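Local coordinates for putative uncharacterized protein (Mycobacterium avium, PDB 2Z6V) that probably transfers a sulfonate group from the donor PAPS to an acceptor that is not established, at residues L88-Y93 with L234-S239. Numbering follows the deposited sequence.
Sequences LQVHAY and LQVLQS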
ATOM      1  N   LEU A  88      -5.890  -8.171 -16.318  1.00 30.23           N
ATOM      2  CA  LEU A  88      -6.034  -8.902 -17.576  1.00 30.29           C
ATOM      3  C   LEU A  88      -4.689  -9.384 -18.095  1.00 31.36           C
ATOM      4  O   LEU A  88      -4.568 -10.507 -18.587  1.00 31.75           O
ATOM      5  CB  LEU A  88      -6.692  -8.016 -18.639  1.00 28.99           C
ATOM      6  CG  LEU A  88      -8.175  -7.714 -18.418  1.00 29.23           C
ATOM      7  CD1 LEU A  88      -8.667  -6.712 -19.444  1.00 26.74           C
ATOM      8  CD2 LEU A  88      -8.958  -9.011 -18.503  1.00 28.48           C
ATOM      9  N   GLN A  89      -3.679  -8.525 -17.987  1.00 31.76           N
ATOM     10  CA  GLN A  89      -2.339  -8.859 -18.450  1.00 30.33           C
ATOM     11  C   GLN A  89      -1.709 -10.000 -17.651  1.00 28.82           C
ATOM     12  O   GLN A  89      -1.061 -10.878 -18.220  1.00 26.54           O
ATOM     13  CB  GLN A  89      -1.439  -7.618 -18.396  1.00 30.08           C
ATOM     14  CG  GLN A  89      -1.850  -6.527 -19.365  1.00 30.68           C
ATOM     15  CD  GLN A  89      -0.833  -5.404 -19.459  1.00 32.24           C
ATOM     16  OE1 GLN A  89       0.338  -5.633 -19.755  1.00 31.52           O
ATOM     17  NE2 GLN A  89      -1.280  -4.179 -19.213  1.00 34.04           N
ATOM     18  N   VAL A  90      -1.910  -9.992 -16.337  1.00 28.24           N
ATOM     19  CA  VAL A  90      -1.344 -11.034 -15.488  1.00 29.52           C
ATOM     20  C   VAL A  90      -2.019 -12.382 -15.725  1.00 30.33           C
ATOM     21  O   VAL A  90      -1.383 -13.432 -15.624  1.00 29.75           O
ATOM     22  CB  VAL A  90      -1.463 -10.664 -13.987  1.00 30.55           C
ATOM     23  CG1 VAL A  90      -0.991 -11.831 -13.114  1.00 28.48           C
ATOM     24  CG2 VAL A  90      -0.631  -9.420 -13.695  1.00 29.71           C
ATOM     25  N   HIS A  91      -3.309 -12.351 -16.047  1.00 30.88           N
ATOM     26  CA  HIS A  91      -4.040 -13.582 -16.292  1.00 29.47           C
ATOM     27  C   HIS A  91      -3.606 -14.234 -17.593  1.00 28.37           C
ATOM     28  O   HIS A  91      -3.465 -15.456 -17.666  1.00 28.86           O
ATOM     29  CB  HIS A  91      -5.544 -13.327 -16.323  1.00 31.51           C
ATOM     30  CG  HIS A  91      -6.341 -14.546 -16.653  1.00 33.54           C
ATOM     31  ND1 HIS A  91      -6.788 -14.822 -17.929  1.00 35.05           N
ATOM     32  CD2 HIS A  91      -6.682 -15.616 -15.896  1.00 32.79           C
ATOM     33  CE1 HIS A  91      -7.365 -16.009 -17.943  1.00 35.35           C
ATOM     34  NE2 HIS A  91      -7.312 -16.512 -16.723  1.00 33.92           N
ATOM     35  N   ALA A  92      -3.395 -13.421 -18.622  1.00 26.90           N
ATOM     36  CA  ALA A  92      -2.975 -13.951 -19.918  1.00 27.49           C
ATOM     37  C   ALA A  92      -1.599 -14.595 -19.780  1.00 28.74           C
ATOM     38  O   ALA A  92      -1.335 -15.659 -20.349  1.00 28.34           O
ATOM     39  CB  ALA A  92      -2.935 -12.838 -20.965  1.00 23.19           C
ATOM     40  N   TYR A  93      -0.731 -13.947 -19.005  1.00 28.60           N
ATOM     41  CA  TYR A  93       0.613 -14.455 -18.798  1.00 27.54           C
ATOM     42  C   TYR A  93       0.608 -15.794 -18.061  1.00 27.73           C
ATOM     43  O   TYR A  93       1.267 -16.749 -18.480  1.00 26.31           O
ATOM     44  CB  TYR A  93       1.451 -13.449 -18.007  1.00 25.03           C
ATOM     45  CG  TYR A  93       2.922 -13.781 -18.025  1.00 23.54           C
ATOM     46  CD1 TYR A  93       3.696 -13.524 -19.157  1.00 22.32           C
ATOM     47  CD2 TYR A  93       3.530 -14.398 -16.929  1.00 22.07           C
ATOM     48  CE1 TYR A  93       5.042 -13.871 -19.200  1.00 23.67           C
ATOM     49  CE2 TYR A  93       4.878 -14.754 -16.960  1.00 22.93           C
ATOM     50  CZ  TYR A  93       5.629 -14.484 -18.097  1.00 24.64           C
ATOM     51  OH  TYR A  93       6.963 -14.812 -18.133  1.00 24.15           O
ATOM     52  N   LEU A 234       2.978 -12.324  -7.259  1.00 20.41           N
ATOM     53  CA  LEU A 234       4.345 -12.508  -6.792  1.00 21.29           C
ATOM     54  C   LEU A 234       5.020 -13.702  -7.462  1.00 22.76           C
ATOM     55  O   LEU A 234       6.221 -13.670  -7.729  1.00 21.86           O
ATOM     56  CB  LEU A 234       4.367 -12.661  -5.270  1.00 21.37           C
ATOM     57  CG  LEU A 234       3.857 -11.420  -4.529  1.00 20.88           C
ATOM     58  CD1 LEU A 234       3.866 -11.679  -3.040  1.00 23.76           C
ATOM     59  CD2 LEU A 234       4.737 -10.225  -4.860  1.00 19.54           C
ATOM     60  N   GLN A 235       4.256 -14.749  -7.759  1.00 23.17           N
ATOM     61  CA  GLN A 235       4.843 -15.914  -8.416  1.00 25.47           C
ATOM     62  C   GLN A 235       5.288 -15.575  -9.842  1.00 25.31           C
ATOM     63  O   GLN A 235       6.229 -16.172 -10.364  1.00 25.01           O
ATOM     64  CB  GLN A 235       3.852 -17.083  -8.420  1.00 25.79           C
ATOM     65  CG  GLN A 235       3.641 -17.688  -7.040  1.00 25.34           C
ATOM     66  CD  GLN A 235       2.495 -18.661  -7.008  1.00 27.46           C
ATOM     67  OE1 GLN A 235       1.361 -18.308  -7.328  1.00 28.68           O
ATOM     68  NE2 GLN A 235       2.780 -19.900  -6.618  1.00 27.64           N
ATOM     69  N   VAL A 236       4.613 -14.611 -10.464  1.00 23.34           N
ATOM     70  CA  VAL A 236       4.977 -14.193 -11.810  1.00 23.49           C
ATOM     71  C   VAL A 236       6.268 -13.365 -11.764  1.00 24.66           C
ATOM     72  O   VAL A 236       7.137 -13.496 -12.630  1.00 23.56           O
ATOM     73  CB  VAL A 236       3.864 -13.341 -12.466  1.00 23.02           C
ATOM     74  CG1 VAL A 236       4.365 -12.762 -13.790  1.00 20.13           C
ATOM     75  CG2 VAL A 236       2.618 -14.190 -12.683  1.00 21.40           C
ATOM     76  N   LEU A 237       6.392 -12.510 -10.756  1.00 24.25           N
ATOM     77  CA  LEU A 237       7.587 -11.691 -10.637  1.00 25.38           C
ATOM     78  C   LEU A 237       8.795 -12.545 -10.230  1.00 27.53           C
ATOM     79  O   LEU A 237       9.920 -12.274 -10.663  1.00 29.18           O
ATOM     80  CB  LEU A 237       7.353 -10.560  -9.632  1.00 21.14           C
ATOM     81  CG  LEU A 237       6.271  -9.530 -10.001  1.00 22.92           C
ATOM     82  CD1 LEU A 237       6.073  -8.547  -8.839  1.00 20.45           C
ATOM     83  CD2 LEU A 237       6.668  -8.769 -11.271  1.00 18.64           C
ATOM     84  N   GLN A 238       8.561 -13.579  -9.415  1.00 27.32           N
ATOM     85  CA  GLN A 238       9.633 -14.484  -8.961  1.00 27.40           C
ATOM     86  C   GLN A 238      10.219 -15.309 -10.088  1.00 25.81           C
ATOM     87  O   GLN A 238      11.414 -15.608 -10.084  1.00 25.31           O
ATOM     88  CB  GLN A 238       9.131 -15.525  -7.961  1.00 26.86           C
ATOM     89  CG  GLN A 238       8.816 -15.071  -6.586  1.00 29.94           C
ATOM     90  CD  GLN A 238       8.447 -16.252  -5.719  1.00 31.55           C
ATOM     91  OE1 GLN A 238       7.733 -17.152  -6.162  1.00 31.80           O
ATOM     92  NE2 GLN A 238       8.932 -16.260  -4.475  1.00 35.53           N
ATOM     93  N   SER A 239       9.355 -15.711 -11.020  1.00 23.77           N
ATOM     94  CA  SER A 239       9.768 -16.568 -12.118  1.00 24.21           C
ATOM     95  C   SER A 239      10.993 -16.085 -12.877  1.00 25.25           C
ATOM     96  O   SER A 239      11.737 -16.903 -13.409  1.00 26.72           O
ATOM     97  CB  SER A 239       8.594 -16.826 -13.086  1.00 24.66           C
ATOM     98  OG  SER A 239       8.348 -15.734 -13.952  1.00 26.26           O
TER
HETATM   99  O   HOH W   1       8.011 -16.530 -16.391  1.00 24.89           O
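The CA atoms of V90 and V236 are the nearest such pair, 8.0 Å apart, between helical segment 88-93 and segment 234-239. That spacing leaves room for side chains between the backbones, and the contact is narrow, burying 143 Å² over both sides. Y93 and V236 have the largest buried areas, 50 and 57 Å². CG1 of V236 lies 3.6 Å from CD2 of Y93 and 3.8 Å from CE2 of Y93, so one methyl group meets the CD2-CE2 bond of the tyrosine, approaching the ring obliquely. The torsions explain which branch does this: CG1 of V236 is anti to the backbone N (chi1 172°), while CG2 stands beside that nitrogen. CG2 meets V90 instead, more loosely, at 4.3 Å from CG1 of V90.

In the fold, the contact joins helix 70-96, which precedes the first strand of the central parallel sheet (109-113), to the C-terminal part of helix 224-238, which leads into strand 244-248. The strand order 2-3-1-4-5 matches the alpha/beta core that sulfotransferases share with P-loop kinases. V90 also packs on Y229 and Y233, so it touches earlier turns of helix 224-238 as well, and L234 and L237 rest on W245 of the strand.

Beyond the valines the contact turns polar. The hydroxyls of Y93 and S239 are joined through one water, which lies in the ring plane at the edge of Y93, 2.7 Å from OH of Y93, and donates to OG of S239 at 2.6 Å. OG of S239 in turn donates to O of V236 at 2.9 Å, tilted 29° from the carbonyl plane, a bond that ties the serine hydroxyl back to the preceding helical turn.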